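Local coordinates for hypothetical protein HP_0496 (Helicobacter pylori, PDB 2PZH) that hydrolyses the thioester bond of acyl-CoAs, preferring long-chain fatty acyl and benzoyl substrates, and may take part in phospholipid metabolism, at residues V48-I54 against E108-V114. Numbering follows the deposited sequence.
Sequences VFVIRSI and EIKFGFV
F113 turns its edge to the face of F49 in a T-shaped stack: its CD1 stands 3.6 Å above the F49 ring plane, over the centre, with the planes at 77°. One face of F113 meanwhile lies against the backbone of V48, with V48 N 3.3 Å from F113 CZ. Setting CG of F113 anti to its own backbone N (chi1 -159°) swings the ring across to the other strand, where its face can lie on the V48 peptide while its edge meets the phenyl ring of F49. The guanidinium of R52 has V50 CG2 over one face and passes above G112, which has no side chain to obstruct it; its NE gives a hydrogen bond to a water that K110 NZ also reaches weakly. On the side of the aromatic rings, I51 CD1 presses on I109 CG2 at a tight 3.3 Å and I54 runs alongside I109; on the other side, V50 CG1 meets V114 CG2. Branched apolar side chains suit both places, reaching across with methyls while keeping to extended backbone. Paired N-H···O=C bonds join V48 with V114 and V50 with G112. The alternation then slips, as K110 O accepts from R52 N (2.8 Å) while K110 N donates to S53 O (3.1 Å). A second water links S53 OG to E108 O. With R52 and S53 both opposite K110, this is a classic beta bulge in the antiparallel hot-dog sheet, which continues from S53 and I54 into a strand of the second subunit.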
ATOM      1  N   VAL A  48      21.696  -8.805  -4.739  1.00 27.07           N
ATOM      2  CA  VAL A  48      20.257  -8.599  -4.778  1.00 25.65           C
ATOM      3  C   VAL A  48      19.853  -8.156  -6.197  1.00 24.41           C
ATOM      4  O   VAL A  48      20.666  -7.586  -6.934  1.00 23.55           O
ATOM      5  CB  VAL A  48      19.833  -7.582  -3.681  1.00 26.58           C
ATOM      6  CG1 VAL A  48      19.898  -6.144  -4.206  1.00 25.93           C
ATOM      7  CG2 VAL A  48      18.472  -7.921  -3.112  1.00 26.99           C
ATOM      8  N   PHE A  49      18.616  -8.452  -6.601  1.00 22.62           N
ATOM      9  CA  PHE A  49      18.138  -8.007  -7.911  1.00 21.80           C
ATOM     10  C   PHE A  49      17.685  -6.578  -7.808  1.00 21.15           C
ATOM     11  O   PHE A  49      17.097  -6.185  -6.810  1.00 21.45           O
ATOM     12  CB  PHE A  49      16.961  -8.855  -8.398  1.00 22.97           C
ATOM     13  CG  PHE A  49      17.365 -10.194  -8.920  1.00 22.61           C
ATOM     14  CD1 PHE A  49      17.877 -10.319 -10.200  1.00 22.71           C
ATOM     15  CD2 PHE A  49      17.247 -11.329  -8.127  1.00 23.22           C
ATOM     16  CE1 PHE A  49      18.263 -11.556 -10.691  1.00 22.86           C
ATOM     17  CE2 PHE A  49      17.637 -12.578  -8.614  1.00 23.15           C
ATOM     18  CZ  PHE A  49      18.139 -12.684  -9.894  1.00 22.95           C
ATOM     19  N   VAL A  50      17.961  -5.790  -8.831  1.00 19.61           N
ATOM     20  CA  VAL A  50      17.480  -4.419  -8.813  1.00 20.00           C
ATOM     21  C   VAL A  50      16.817  -4.091 -10.124  1.00 18.89           C
ATOM     22  O   VAL A  50      17.352  -4.357 -11.203  1.00 18.83           O
ATOM     23  CB  VAL A  50      18.580  -3.386  -8.476  1.00 20.69           C
ATOM     24  CG1 VAL A  50      19.086  -3.615  -7.057  1.00 21.76           C
ATOM     25  CG2 VAL A  50      19.714  -3.438  -9.485  1.00 20.12           C
ATOM     26  N   ILE A  51      15.623  -3.528 -10.012  1.00 18.78           N
ATOM     27  CA  ILE A  51      14.850  -3.151 -11.171  1.00 18.07           C
ATOM     28  C   ILE A  51      15.519  -1.962 -11.839  1.00 17.47           C
ATOM     29  O   ILE A  51      15.900  -0.992 -11.174  1.00 17.24           O
ATOM     30  CB  ILE A  51      13.366  -2.905 -10.772  1.00 19.05           C
ATOM     31  CG1 ILE A  51      12.494  -2.596 -11.986  1.00 19.92           C
ATOM     32  CG2 ILE A  51      13.254  -1.848  -9.671  1.00 19.59           C
ATOM     33  CD1 ILE A  51      11.037  -3.040 -11.763  1.00 21.88           C
ATOM     34  N   ARG A  52      15.717  -2.085 -13.148  1.00 16.58           N
ATOM     35  CA  ARG A  52      16.327  -1.044 -13.962  1.00 17.25           C
ATOM     36  C   ARG A  52      15.267  -0.230 -14.672  1.00 15.91           C
ATOM     37  O   ARG A  52      15.343   0.985 -14.736  1.00 16.08           O
ATOM     38  CB  ARG A  52      17.232  -1.653 -15.044  1.00 19.00           C
ATOM     39  CG  ARG A  52      18.410  -2.455 -14.546  1.00 21.52           C
ATOM     40  CD  ARG A  52      19.321  -1.589 -13.713  1.00 23.62           C
ATOM     41  NE  ARG A  52      20.619  -2.220 -13.524  1.00 24.76           N
ATOM     42  CZ  ARG A  52      21.502  -1.843 -12.608  1.00 24.96           C
ATOM     43  NH1 ARG A  52      21.224  -0.839 -11.788  1.00 24.13           N
ATOM     44  NH2 ARG A  52      22.659  -2.486 -12.509  1.00 25.45           N
ATOM     45  N   SER A  53      14.282  -0.908 -15.246  1.00 15.40           N
ATOM     46  CA  SER A  53      13.307  -0.211 -16.059  1.00 14.91           C
ATOM     47  C   SER A  53      12.036  -1.019 -16.222  1.00 13.87           C
ATOM     48  O   SER A  53      12.035  -2.242 -16.126  1.00 13.46           O
ATOM     49  CB  SER A  53      13.883   0.114 -17.436  1.00 15.04           C
ATOM     50  OG  SER A  53      14.115  -1.087 -18.183  1.00 17.77           O
ATOM     51  N   ILE A  54      10.948  -0.313 -16.472  1.00 13.42           N
ATOM     52  CA  ILE A  54       9.689  -0.976 -16.742  1.00 15.02           C
ATOM     53  C   ILE A  54       9.003  -0.336 -17.938  1.00 15.01           C
ATOM     54  O   ILE A  54       9.033   0.882 -18.118  1.00 15.11           O
ATOM     55  CB  ILE A  54       8.755  -0.983 -15.519  1.00 16.00           C
ATOM     56  CG1 ILE A  54       7.442  -1.677 -15.888  1.00 17.43           C
ATOM     57  CG2 ILE A  54       8.472   0.431 -15.038  1.00 18.14           C
ATOM     58  CD1 ILE A  54       6.694  -2.226 -14.699  1.00 18.39           C
ATOM     59  N   GLU A 108       7.141  -5.228 -19.427  1.00 16.36           N
ATOM     60  CA  GLU A 108       8.439  -5.769 -19.714  1.00 16.85           C
ATOM     61  C   GLU A 108       9.331  -5.088 -18.721  1.00 15.57           C
ATOM     62  O   GLU A 108       9.357  -3.861 -18.659  1.00 15.26           O
ATOM     63  CB  GLU A 108       8.877  -5.403 -21.132  1.00 19.39           C
ATOM     64  CG  GLU A 108      10.260  -5.911 -21.471  1.00 21.54           C
ATOM     65  CD  GLU A 108      10.673  -5.595 -22.905  1.00 23.54           C
ATOM     66  OE1 GLU A 108       9.851  -5.794 -23.827  1.00 24.92           O
ATOM     67  OE2 GLU A 108      11.836  -5.181 -23.105  1.00 25.19           O
ATOM     68  N   ILE A 109      10.053  -5.878 -17.943  1.00 14.38           N
ATOM     69  CA  ILE A 109      10.852  -5.342 -16.850  1.00 14.96           C
ATOM     70  C   ILE A 109      12.256  -5.901 -16.912  1.00 15.84           C
ATOM     71  O   ILE A 109      12.440  -7.118 -17.055  1.00 14.41           O
ATOM     72  CB  ILE A 109      10.218  -5.695 -15.498  1.00 15.27           C
ATOM     73  CG1 ILE A 109       8.757  -5.226 -15.489  1.00 16.55           C
ATOM     74  CG2 ILE A 109      11.024  -5.057 -14.353  1.00 16.01           C
ATOM     75  CD1 ILE A 109       7.900  -5.829 -14.391  1.00 18.51           C
ATOM     76  N   LYS A 110      13.236  -5.009 -16.797  1.00 16.52           N
ATOM     77  CA  LYS A 110      14.644  -5.379 -16.813  1.00 17.52           C
ATOM     78  C   LYS A 110      15.231  -5.271 -15.405  1.00 17.33           C
ATOM     79  O   LYS A 110      14.992  -4.294 -14.701  1.00 16.16           O
ATOM     80  CB  LYS A 110      15.402  -4.462 -17.771  1.00 18.27           C
ATOM     81  CG  LYS A 110      16.898  -4.742 -17.896  1.00 20.24           C
ATOM     82  CD  LYS A 110      17.493  -3.879 -19.018  1.00 21.32           C
ATOM     83  CE  LYS A 110      18.950  -4.193 -19.275  1.00 24.60           C
ATOM     84  NZ  LYS A 110      19.839  -3.379 -18.409  1.00 26.73           N
ATOM     85  N   PHE A 111      15.964  -6.303 -15.005  1.00 17.08           N
ATOM     86  CA  PHE A 111      16.595  -6.366 -13.695  1.00 18.75           C
ATOM     87  C   PHE A 111      18.093  -6.538 -13.886  1.00 19.08           C
ATOM     88  O   PHE A 111      18.524  -7.219 -14.812  1.00 20.11           O
ATOM     89  CB  PHE A 111      16.077  -7.559 -12.898  1.00 20.05           C
ATOM     90  CG  PHE A 111      14.595  -7.577 -12.733  1.00 20.16           C
ATOM     91  CD1 PHE A 111      14.001  -7.018 -11.619  1.00 21.96           C
ATOM     92  CD2 PHE A 111      13.789  -8.166 -13.702  1.00 21.08           C
ATOM     93  CE1 PHE A 111      12.625  -7.030 -11.490  1.00 21.64           C
ATOM     94  CE2 PHE A 111      12.430  -8.182 -13.581  1.00 20.76           C
ATOM     95  CZ  PHE A 111      11.842  -7.617 -12.469  1.00 21.37           C
ATOM     96  N   GLY A 112      18.872  -5.918 -13.014  1.00 19.11           N
ATOM     97  CA  GLY A 112      20.294  -6.224 -12.906  1.00 21.14           C
ATOM     98  C   GLY A 112      20.520  -6.940 -11.588  1.00 21.78           C
ATOM     99  O   GLY A 112      19.613  -7.035 -10.771  1.00 22.28           O
ATOM    100  N   PHE A 113      21.723  -7.462 -11.378  1.00 22.91           N
ATOM    101  CA  PHE A 113      22.083  -8.014 -10.076  1.00 23.84           C
ATOM    102  C   PHE A 113      23.256  -7.193  -9.553  1.00 24.69           C
ATOM    103  O   PHE A 113      24.163  -6.845 -10.306  1.00 23.91           O
ATOM    104  CB  PHE A 113      22.441  -9.498 -10.180  1.00 24.91           C
ATOM    105  CG  PHE A 113      22.333 -10.244  -8.877  1.00 24.68           C
ATOM    106  CD1 PHE A 113      21.094 -10.650  -8.395  1.00 25.01           C
ATOM    107  CD2 PHE A 113      23.468 -10.554  -8.139  1.00 25.08           C
ATOM    108  CE1 PHE A 113      20.978 -11.349  -7.190  1.00 24.89           C
ATOM    109  CE2 PHE A 113      23.365 -11.251  -6.932  1.00 25.33           C
ATOM    110  CZ  PHE A 113      22.114 -11.650  -6.456  1.00 25.37           C
ATOM    111  N   VAL A 114      23.213  -6.840  -8.275  1.00 25.45           N
ATOM    112  CA  VAL A 114      24.200  -5.910  -7.728  1.00 27.37           C
ATOM    113  C   VAL A 114      24.642  -6.323  -6.330  1.00 28.45           C
ATOM    114  O   VAL A 114      23.915  -7.021  -5.628  1.00 27.97           O
ATOM    115  CB  VAL A 114      23.634  -4.461  -7.679  1.00 27.62           C
ATOM    116  CG1 VAL A 114      23.418  -3.915  -9.098  1.00 27.76           C
ATOM    117  CG2 VAL A 114      22.346  -4.422  -6.885  1.00 27.91           C
TER
HETATM  118  O   HOH W   1      21.743  -3.616 -15.783  1.00 24.68           O
HETATM  119  O   HOH W   2      11.961  -2.514 -19.517  1.00 21.47           O